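Local coordinates for CRISPR-associated protein,CRISPR-associated endonuclease Cas9 (Corynebacterium diphtheriae, PDB 6JOO), which uses a guide RNA to recognise invading DNA, whose strands the full-length enzyme cuts with RuvC-like and HNH nuclease domains in a Mg2+-dependent reaction, at residues Y102-R107 with V127-I132; Y209-I213 with I230-F235; L371-M376 with E392-V396. All coordinates share one frame. Residues are numbered along the deposited sequence.

Contact 1 of 3, residues Y102-R107 with V127-I132. With nucleotides of chain B.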
loop_
_atom_site.group_PDB
_atom_site.type_symbol
_atom_site.label_atom_id
_atom_site.label_comp_id
_atom_site.label_asym_id
_atom_site.label_seq_id
_atom_site.Cartn_x
_atom_site.Cartn_y
_atom_site.Cartn_z
ATOM N N TYR A 102 -29.562 30.256 3.537
ATOM C CA TYR A 102 -29.331 31.452 2.729
ATOM C C TYR A 102 -28.648 31.171 1.395
ATOM O O TYR A 102 -29.087 31.744 0.382
ATOM C CB TYR A 102 -28.536 32.479 3.547
ATOM C CG TYR A 102 -28.247 33.775 2.816
ATOM C CD1 TYR A 102 -29.231 34.741 2.657
ATOM C CD2 TYR A 102 -26.984 34.035 2.297
ATOM C CE1 TYR A 102 -28.972 35.924 1.991
ATOM C CE2 TYR A 102 -26.716 35.217 1.630
ATOM C CZ TYR A 102 -27.712 36.157 1.481
ATOM O OH TYR A 102 -27.447 37.334 0.817
ATOM N N PRO A 103 -27.601 30.340 1.305
ATOM C CA PRO A 103 -26.998 30.090 -0.014
ATOM C C PRO A 103 -27.937 29.414 -0.995
ATOM O O PRO A 103 -27.855 29.689 -2.197
ATOM C CB PRO A 103 -25.791 29.201 0.316
ATOM C CG PRO A 103 -26.136 28.574 1.613
ATOM C CD PRO A 103 -26.855 29.639 2.365
ATOM N N TRP A 104 -28.830 28.541 -0.524
ATOM C CA TRP A 104 -29.774 27.903 -1.436
ATOM C C TRP A 104 -30.803 28.900 -1.956
ATOM O O TRP A 104 -31.187 28.848 -3.130
ATOM C CB TRP A 104 -30.469 26.728 -0.750
ATOM C CG TRP A 104 -29.621 25.500 -0.658
ATOM C CD1 TRP A 104 -28.968 25.038 0.447
ATOM C CD2 TRP A 104 -29.330 24.575 -1.713
ATOM N NE1 TRP A 104 -28.291 23.880 0.147
ATOM C CE2 TRP A 104 -28.496 23.576 -1.174
ATOM C CE3 TRP A 104 -29.694 24.494 -3.060
ATOM C CZ2 TRP A 104 -28.020 22.508 -1.934
ATOM C CZ3 TRP A 104 -29.219 23.432 -3.815
ATOM C CH2 TRP A 104 -28.392 22.455 -3.249
ATOM N N LYS A 105 -31.265 29.812 -1.097
ATOM C CA LYS A 105 -32.218 30.826 -1.538
ATOM C C LYS A 105 -31.590 31.762 -2.562
ATOM O O LYS A 105 -32.237 32.149 -3.543
ATOM C CB LYS A 105 -32.742 31.608 -0.331
ATOM C CG LYS A 105 -33.283 32.994 -0.656
ATOM C CD LYS A 105 -34.566 32.934 -1.470
ATOM C CE LYS A 105 -34.994 34.323 -1.907
ATOM N NZ LYS A 105 -36.195 34.284 -2.783
ATOM N N VAL A 106 -30.324 32.127 -2.359
ATOM C CA VAL A 106 -29.654 33.041 -3.281
ATOM C C VAL A 106 -29.442 32.382 -4.639
ATOM O O VAL A 106 -29.610 33.022 -5.685
ATOM C CB VAL A 106 -28.326 33.526 -2.674
ATOM C CG1 VAL A 106 -27.531 34.304 -3.700
ATOM C CG2 VAL A 106 -28.587 34.381 -1.446
ATOM N N ARG A 107 -29.067 31.100 -4.651
ATOM C CA ARG A 107 -28.853 30.405 -5.918
ATOM C C ARG A 107 -30.137 30.309 -6.731
ATOM O O ARG A 107 -30.092 30.330 -7.966
ATOM C CB ARG A 107 -28.284 29.008 -5.668
ATOM C CG ARG A 107 -26.830 28.992 -5.229
ATOM C CD ARG A 107 -26.382 27.583 -4.876
ATOM N NE ARG A 107 -26.638 26.634 -5.958
ATOM C CZ ARG A 107 -26.368 25.335 -5.888
ATOM N NH1 ARG A 107 -25.833 24.825 -4.788
ATOM N NH2 ARG A 107 -26.633 24.542 -6.918
ATOM N N VAL A 127 -21.824 34.820 -2.703
ATOM C CA VAL A 127 -22.409 33.803 -1.836
ATOM C C VAL A 127 -22.778 32.562 -2.639
ATOM O O VAL A 127 -22.529 31.431 -2.206
ATOM C CB VAL A 127 -23.624 34.383 -1.086
ATOM C CG1 VAL A 127 -24.463 33.271 -0.472
ATOM C CG2 VAL A 127 -23.164 35.364 -0.016
ATOM N N ALA A 128 -23.364 32.747 -3.823
ATOM C CA ALA A 128 -23.788 31.598 -4.614
ATOM C C ALA A 128 -22.595 30.852 -5.198
ATOM O O ALA A 128 -22.605 29.618 -5.272
ATOM C CB ALA A 128 -24.739 32.042 -5.722
ATOM N N LEU A 129 -21.555 31.579 -5.613
ATOM C CA LEU A 129 -20.403 30.925 -6.227
ATOM C C LEU A 129 -19.627 30.092 -5.215
ATOM O O LEU A 129 -19.221 28.963 -5.518
ATOM C CB LEU A 129 -19.488 31.961 -6.879
ATOM C CG LEU A 129 -19.964 32.530 -8.215
ATOM C CD1 LEU A 129 -18.904 33.445 -8.808
ATOM C CD2 LEU A 129 -20.314 31.405 -9.179
ATOM N N ARG A 130 -19.409 30.626 -4.011
ATOM C CA ARG A 130 -18.649 29.880 -3.012
ATOM C C ARG A 130 -19.375 28.611 -2.584
ATOM O O ARG A 130 -18.729 27.626 -2.212
ATOM C CB ARG A 130 -18.355 30.759 -1.796
ATOM C CG ARG A 130 -17.484 31.971 -2.089
ATOM C CD ARG A 130 -17.184 32.744 -0.814
ATOM N NE ARG A 130 -16.187 32.069 0.010
ATOM C CZ ARG A 130 -16.001 32.307 1.305
ATOM N NH1 ARG A 130 -16.758 33.198 1.932
ATOM N NH2 ARG A 130 -15.068 31.646 1.976
ATOM N N HIS A 131 -20.708 28.606 -2.638
ATOM C CA HIS A 131 -21.456 27.423 -2.224
ATOM C C HIS A 131 -21.373 26.321 -3.274
ATOM O O HIS A 131 -21.149 25.151 -2.942
ATOM C CB HIS A 131 -22.911 27.793 -1.939
ATOM C CG HIS A 131 -23.733 26.658 -1.408
ATOM N ND1 HIS A 131 -24.664 25.990 -2.176
ATOM C CD2 HIS A 131 -23.765 26.075 -0.187
ATOM C CE1 HIS A 131 -25.234 25.045 -1.450
ATOM N NE2 HIS A 131 -24.706 25.074 -0.239
ATOM N N ILE A 132 -21.557 26.674 -4.548
ATOM C CA ILE A 132 -21.491 25.682 -5.617
ATOM C C ILE A 132 -20.111 25.041 -5.682
ATOM O O ILE A 132 -19.977 23.866 -6.046
ATOM C CB ILE A 132 -21.881 26.329 -6.962
ATOM C CG1 ILE A 132 -23.283 26.930 -6.865
ATOM C CG2 ILE A 132 -21.807 25.318 -8.098
ATOM C CD1 ILE A 132 -23.742 27.620 -8.128
ATOM P P U B 44 -25.991 22.613 2.925
ATOM O OP1 U B 44 -25.958 22.963 1.485
ATOM O OP2 U B 44 -25.627 21.237 3.346
ATOM O "O5'" U B 44 -25.067 23.650 3.698
ATOM C "C5'" U B 44 -25.251 25.043 3.509
ATOM C "C4'" U B 44 -24.476 25.851 4.514
ATOM O "O4'" U B 44 -24.958 25.577 5.853
ATOM C "C3'" U B 44 -22.992 25.553 4.596
ATOM O "O3'" U B 44 -22.252 26.177 3.568
ATOM C "C2'" U B 44 -22.631 26.048 5.990
ATOM O "O2'" U B 44 -22.485 27.457 5.994
ATOM C "C1'" U B 44 -23.896 25.699 6.775
ATOM N N1 U B 44 -23.766 24.438 7.542
ATOM C C2 U B 44 -23.055 24.500 8.723
ATOM O O2 U B 44 -22.536 25.528 9.129
ATOM N N3 U B 44 -22.966 23.315 9.413
ATOM C C4 U B 44 -23.503 22.094 9.064
ATOM O O4 U B 44 -23.329 21.120 9.807
ATOM C C5 U B 44 -24.229 22.117 7.827
ATOM C C6 U B 44 -24.335 23.257 7.129
#

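Contact 2 of 3, residues Y209-I213 with I230-F235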
loop_
_atom_site.group_PDB
_atom_site.type_symbol
_atom_site.label_atom_id
_atom_site.label_comp_id
_atom_site.label_asym_id
_atom_site.label_seq_id
_atom_site.Cartn_x
_atom_site.Cartn_y
_atom_site.Cartn_z
ATOM N N TYR A 209 -24.223 21.532 -12.827
ATOM C CA TYR A 209 -23.947 22.736 -12.050
ATOM C C TYR A 209 -23.484 23.882 -12.937
ATOM O O TYR A 209 -23.800 25.045 -12.657
ATOM C CB TYR A 209 -22.903 22.445 -10.969
ATOM C CG TYR A 209 -23.471 21.714 -9.775
ATOM C CD1 TYR A 209 -23.593 20.331 -9.775
ATOM C CD2 TYR A 209 -23.895 22.411 -8.652
ATOM C CE1 TYR A 209 -24.118 19.664 -8.687
ATOM C CE2 TYR A 209 -24.422 21.755 -7.563
ATOM C CZ TYR A 209 -24.531 20.381 -7.587
ATOM O OH TYR A 209 -25.052 19.719 -6.503
ATOM N N ALA A 210 -22.743 23.580 -14.006
ATOM C CA ALA A 210 -22.357 24.623 -14.949
ATOM C C ALA A 210 -23.581 25.230 -15.623
ATOM O O ALA A 210 -23.603 26.429 -15.926
ATOM C CB ALA A 210 -21.391 24.056 -15.988
ATOM N N ARG A 211 -24.614 24.417 -15.857
ATOM C CA ARG A 211 -25.843 24.931 -16.449
ATOM C C ARG A 211 -26.540 25.900 -15.501
ATOM O O ARG A 211 -27.077 26.925 -15.935
ATOM C CB ARG A 211 -26.768 23.770 -16.823
ATOM C CG ARG A 211 -27.517 23.945 -18.144
ATOM C CD ARG A 211 -28.309 22.691 -18.517
ATOM N NE ARG A 211 -27.476 21.491 -18.495
ATOM C CZ ARG A 211 -27.565 20.531 -17.578
ATOM N NH1 ARG A 211 -26.759 19.479 -17.639
ATOM N NH2 ARG A 211 -28.462 20.618 -16.604
ATOM N N GLU A 212 -26.535 25.595 -14.198
ATOM C CA GLU A 212 -27.100 26.521 -13.221
ATOM C C GLU A 212 -26.318 27.827 -13.185
ATOM O O GLU A 212 -26.909 28.911 -13.121
ATOM C CB GLU A 212 -27.132 25.877 -11.834
ATOM C CG GLU A 212 -27.304 26.883 -10.700
ATOM C CD GLU A 212 -27.696 26.238 -9.386
ATOM O OE1 GLU A 212 -28.009 25.030 -9.383
ATOM O OE2 GLU A 212 -27.694 26.942 -8.353
ATOM N N ILE A 213 -24.987 27.742 -13.227
ATOM C CA ILE A 213 -24.163 28.948 -13.278
ATOM C C ILE A 213 -24.455 29.731 -14.553
ATOM O O ILE A 213 -24.534 30.965 -14.541
ATOM C CB ILE A 213 -22.670 28.586 -13.168
ATOM C CG1 ILE A 213 -22.363 27.948 -11.812
ATOM C CG2 ILE A 213 -21.803 29.817 -13.386
ATOM C CD1 ILE A 213 -20.876 27.844 -11.513
ATOM N N ILE A 230 -15.273 32.243 -14.807
ATOM C CA ILE A 230 -15.776 31.696 -13.554
ATOM C C ILE A 230 -15.701 30.173 -13.564
ATOM O O ILE A 230 -15.303 29.555 -12.570
ATOM C CB ILE A 230 -17.209 32.194 -13.291
ATOM C CG1 ILE A 230 -17.207 33.696 -13.006
ATOM C CG2 ILE A 230 -17.839 31.438 -12.129
ATOM C CD1 ILE A 230 -18.579 34.265 -12.717
ATOM N N ILE A 231 -16.070 29.547 -14.687
ATOM C CA ILE A 231 -15.978 28.093 -14.802
ATOM C C ILE A 231 -14.545 27.624 -14.590
ATOM O O ILE A 231 -14.312 26.518 -14.086
ATOM C CB ILE A 231 -16.533 27.632 -16.166
ATOM C CG1 ILE A 231 -17.991 28.068 -16.321
ATOM C CG2 ILE A 231 -16.426 26.120 -16.319
ATOM C CD1 ILE A 231 -18.905 27.548 -15.234
ATOM N N ASP A 232 -13.565 28.459 -14.946
ATOM C CA ASP A 232 -12.166 28.088 -14.757
ATOM C C ASP A 232 -11.828 27.925 -13.281
ATOM O O ASP A 232 -11.014 27.068 -12.914
ATOM C CB ASP A 232 -11.253 29.133 -15.397
ATOM C CG ASP A 232 -11.512 29.306 -16.877
ATOM O OD1 ASP A 232 -12.038 28.362 -17.504
ATOM O OD2 ASP A 232 -11.192 30.387 -17.415
ATOM N N VAL A 233 -12.445 28.729 -12.421
ATOM C CA VAL A 233 -12.085 28.753 -11.006
ATOM C C VAL A 233 -12.940 27.792 -10.195
ATOM O O VAL A 233 -12.431 27.050 -9.349
ATOM C CB VAL A 233 -12.195 30.194 -10.466
ATOM C CG1 VAL A 233 -11.658 30.263 -9.049
ATOM C CG2 VAL A 233 -11.443 31.153 -11.377
ATOM N N VAL A 234 -14.252 27.800 -10.429
ATOM C CA VAL A 234 -15.152 26.945 -9.661
ATOM C C VAL A 234 -14.826 25.477 -9.900
ATOM O O VAL A 234 -14.744 24.680 -8.958
ATOM C CB VAL A 234 -16.617 27.270 -10.008
ATOM C CG1 VAL A 234 -17.558 26.238 -9.413
ATOM C CG2 VAL A 234 -16.979 28.666 -9.518
ATOM N N PHE A 235 -14.607 25.100 -11.159
ATOM C CA PHE A 235 -14.366 23.711 -11.521
ATOM C C PHE A 235 -12.889 23.419 -11.767
ATOM O O PHE A 235 -12.563 22.481 -12.505
ATOM C CB PHE A 235 -15.203 23.339 -12.745
ATOM C CG PHE A 235 -16.681 23.542 -12.546
ATOM C CD1 PHE A 235 -17.485 22.510 -12.087
ATOM C CD2 PHE A 235 -17.267 24.769 -12.814
ATOM C CE1 PHE A 235 -18.847 22.696 -11.905
ATOM C CE2 PHE A 235 -18.625 24.963 -12.631
ATOM C CZ PHE A 235 -19.417 23.925 -12.177
#

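Contact 3 of 3, residues L371-M376 with E392-V396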
loop_
_atom_site.group_PDB
_atom_site.type_symbol
_atom_site.label_atom_id
_atom_site.label_comp_id
_atom_site.label_asym_id
_atom_site.label_seq_id
_atom_site.Cartn_x
_atom_site.Cartn_y
_atom_site.Cartn_z
ATOM N N LEU A 371 7.049 16.627 -37.420
ATOM C CA LEU A 371 7.498 16.798 -36.042
ATOM C C LEU A 371 6.497 17.620 -35.235
ATOM O O LEU A 371 6.284 17.355 -34.046
ATOM C CB LEU A 371 8.878 17.458 -36.018
ATOM C CG LEU A 371 9.610 17.501 -34.673
ATOM C CD1 LEU A 371 10.115 16.119 -34.288
ATOM C CD2 LEU A 371 10.755 18.512 -34.681
ATOM N N GLU A 372 5.873 18.622 -35.865
ATOM C CA GLU A 372 4.895 19.454 -35.168
ATOM C C GLU A 372 3.661 18.648 -34.783
ATOM O O GLU A 372 3.213 18.687 -33.630
ATOM C CB GLU A 372 4.505 20.649 -36.042
ATOM C CG GLU A 372 5.517 21.789 -36.063
ATOM C CD GLU A 372 5.178 22.856 -37.095
ATOM O OE1 GLU A 372 4.592 22.510 -38.144
ATOM O OE2 GLU A 372 5.493 24.040 -36.855
ATOM N N GLN A 373 3.093 17.912 -35.740
ATOM C CA GLN A 373 1.922 17.095 -35.453
ATOM C C GLN A 373 2.250 15.923 -34.537
ATOM O O GLN A 373 1.334 15.329 -33.960
ATOM C CB GLN A 373 1.297 16.600 -36.759
ATOM C CG GLN A 373 2.227 15.797 -37.650
ATOM C CD GLN A 373 1.670 15.608 -39.049
ATOM O OE1 GLN A 373 2.418 15.537 -40.025
ATOM N NE2 GLN A 373 0.351 15.525 -39.153
ATOM N N HIS A 374 3.532 15.582 -34.386
ATOM C CA HIS A 374 3.917 14.592 -33.384
ATOM C C HIS A 374 3.604 15.092 -31.979
ATOM O O HIS A 374 3.197 14.312 -31.110
ATOM C CB HIS A 374 5.404 14.254 -33.527
ATOM C CG HIS A 374 5.996 13.573 -32.332
ATOM N ND1 HIS A 374 6.482 14.268 -31.244
ATOM C CD2 HIS A 374 6.203 12.262 -32.061
ATOM C CE1 HIS A 374 6.950 13.416 -30.351
ATOM N NE2 HIS A 374 6.792 12.191 -30.822
ATOM N N ALA A 375 3.779 16.395 -31.742
ATOM C CA ALA A 375 3.441 16.960 -30.440
ATOM C C ALA A 375 1.934 16.968 -30.216
ATOM O O ALA A 375 1.470 16.827 -29.078
ATOM C CB ALA A 375 4.011 18.372 -30.313
HETATM N N MSE A 376 1.159 17.135 -31.283
HETATM C CA MSE A 376 -0.295 17.086 -31.196
HETATM C C MSE A 376 -0.765 15.722 -30.695
HETATM O O MSE A 376 -1.759 15.621 -29.976
HETATM C CB MSE A 376 -0.917 17.399 -32.557
HETATM C CG MSE A 376 -2.432 17.335 -32.595
HETATM SE SE MSE A 376 -3.286 18.581 -31.367
HETATM C CE MSE A 376 -5.103 18.464 -32.051
ATOM N N GLU A 392 7.260 23.483 -30.579
ATOM C CA GLU A 392 6.196 22.665 -31.147
ATOM C C GLU A 392 4.990 22.616 -30.220
ATOM O O GLU A 392 3.897 23.078 -30.569
ATOM C CB GLU A 392 6.721 21.256 -31.415
ATOM C CG GLU A 392 8.205 21.213 -31.712
ATOM C CD GLU A 392 8.492 20.931 -33.168
ATOM O OE1 GLU A 392 7.721 20.166 -33.784
ATOM O OE2 GLU A 392 9.480 21.479 -33.699
ATOM N N GLY A 393 5.185 22.069 -29.018
ATOM C CA GLY A 393 4.093 21.977 -28.066
ATOM C C GLY A 393 3.492 23.326 -27.722
ATOM O O GLY A 393 2.283 23.436 -27.507
ATOM N N ALA A 394 4.322 24.372 -27.673
ATOM C CA ALA A 394 3.791 25.707 -27.413
ATOM C C ALA A 394 2.840 26.138 -28.522
ATOM O O ALA A 394 1.832 26.807 -28.263
ATOM C CB ALA A 394 4.933 26.711 -27.252
ATOM N N LYS A 395 3.134 25.749 -29.764
ATOM C CA LYS A 395 2.222 26.033 -30.864
ATOM C C LYS A 395 0.929 25.242 -30.715
ATOM O O LYS A 395 -0.168 25.783 -30.898
ATOM C CB LYS A 395 2.896 25.722 -32.201
ATOM N N VAL A 396 1.040 23.955 -30.377
ATOM C CA VAL A 396 -0.153 23.149 -30.128
ATOM C C VAL A 396 -0.935 23.720 -28.953
ATOM O O VAL A 396 -2.169 23.794 -28.979
ATOM C CB VAL A 396 0.229 21.678 -29.884
ATOM C CG1 VAL A 396 -0.988 20.786 -30.057
ATOM C CG2 VAL A 396 1.366 21.250 -30.803
#

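Contact 1 of 3, residues Y102-R107 with V127-I132
This is a buried helix-helix crossing and RNA-binding site, in the helical region following helix 56-86, within the N-terminal part of the engineered fusion. The axes of 102-107 and 127-132 approach to 8.9 Å at 113° between their directions. This steep crossing brings the backbones together at one end, where Arg107 CA and Ala128 CA are 5.4 Å apart, a closeness the small Ala128 permits. Apolar contacts group around Val127 and Ala128: Val127 CG1 lies 3.6 Å from Tyr102 CE2, and Val106 CG1 sits 4.1 Å from Ala128 CB. His131 collects the aromatic and polar ones. Pro103 CB lies over a face of its ring in a CH-pi contact, 4.0 Å from the centroid, while the ring edge points at the face of the five-membered ring of Trp104 in a T-shaped pair (centroids 4.7 Å apart, planes at 73°). Arg107 NH1 donates to His131 ND1 at 3.1 Å, which leaves NE2 to donate outward. Arg107 NE forms a salt bridge with Glu212 OE2, and Ile132 CG1 packs over the Arg107 guanidinium, 3.5 Å from NE. Histidine and tryptophan suit this edge because each pairs a packing ring with an N-H donor: Trp104 NE1 (2.8 Å) and His131 NE2 (3.0 Å) both bind OP1 of U44 of the guide RNA. Two donors converging on one phosphate oxygen form a backbone-binding site that does not read the base.

Contact 2 of 3, residues Y209-I213 with I230-F235
Ile213 reaches across to the second helix and overlaps four side chains: its CD1 lies 3.8 Å from Phe235 CE2 and 4.2 Å from Val234 CG1, while its CG2 is 4.1 Å from Ile231 CD1 and 4.5 Å from Ile230 CG2. A branched aliphatic side chain can touch several neighbours at once. The axes are 11.5 Å apart, so long side chains span the gap, and no hydrogen bond crosses it. Phe235, the first residue to leave helical geometry, turns its ring back between the helices: its CZ sits 3.8 Å from Ala210 N and 4.0 Å from Tyr209 CB. The small Ala210 side chain lets the ring come near the backbone. The antiparallel-leaning arrangement, 138° between directions, joins successive helices 206-219 and 224-234 as a helical hairpin in the N-terminal part of the fusion. Neighbouring helices flank the pair: Tyr209 and Ile213 pack on Ile132 of helix 118-134, and Ile230 touches both Leu129 of that helix and Phe83 of helix 56-86.

Contact 3 of 3, residues L371-M376 with E392-V396
Apolar packing joins the C-terminal ends of the two segments in this partly buried helix pair. Val396 does most of it: its CG2 lies 3.9 Å from Ala375 CB, and its CG1 comes to 3.4 Å from SE of Met376, modelled as selenomethionine. A beta-branched valine presents two methyls to two partners one residue apart on the facing helix, whereas the long, flexible side chain of Met376 can touch Val396 and also pack on Leu361 and Trp365 of helix 359-367.

Ala375 sits where the backbones are close. It points its methyl at the other helix, 4.1 Å from both Gly393 N and Glu392 CB, and this small side chain suits a place where the CA atoms of Ala375 and Gly393 are 5.6 Å apart. The axes are 8.5 Å apart and cross at -60°, so this is an oblique packing of two nearby helices, 370-380 and 391-402, of the largely helical lobe of Cas9, in the N-terminal part of the engineered fusion. The nearest atoms of the contact and the bound nucleic acid are about 12 Å apart.

Polar atoms gather at the outer end without bonding across it. Glu392 OE1 lies 3.2 Å from Leu371 O, but both are acceptors; it is equally near Glu372 N, at 3.2 Å, where the angle is poor. Its side chain nevertheless lies over the start of the facing segment, with OE2 3.4 Å from Leu371 CD2. The carboxylate of Glu372 is occupied locally instead, accepting a hydrogen bond from Ser369 N through OE1.

From the N terminus, contact 1 closes a 19-residue connection between 102-107 and 127-132, contact 2 a 16-residue one between 209-213 and 230-235, and contact 3 a 15-residue one further on. They follow in series, none nesting in or crossing another, probably all in the part of the fusion before its glycine-serine linker. Contacts 1 and 2 nonetheless form one packed region: their centres are 13 Å apart, Arg107 NE forms a salt bridge with Glu212 OE2, 2.6 Å apart, and Ile132 CG2 meets Tyr209 CD2 at 3.6 Å. Contact 3 stands apart, its nearest atoms about 16 Å from contact 2, and ties together another group of helices in the alpha-helical lobe.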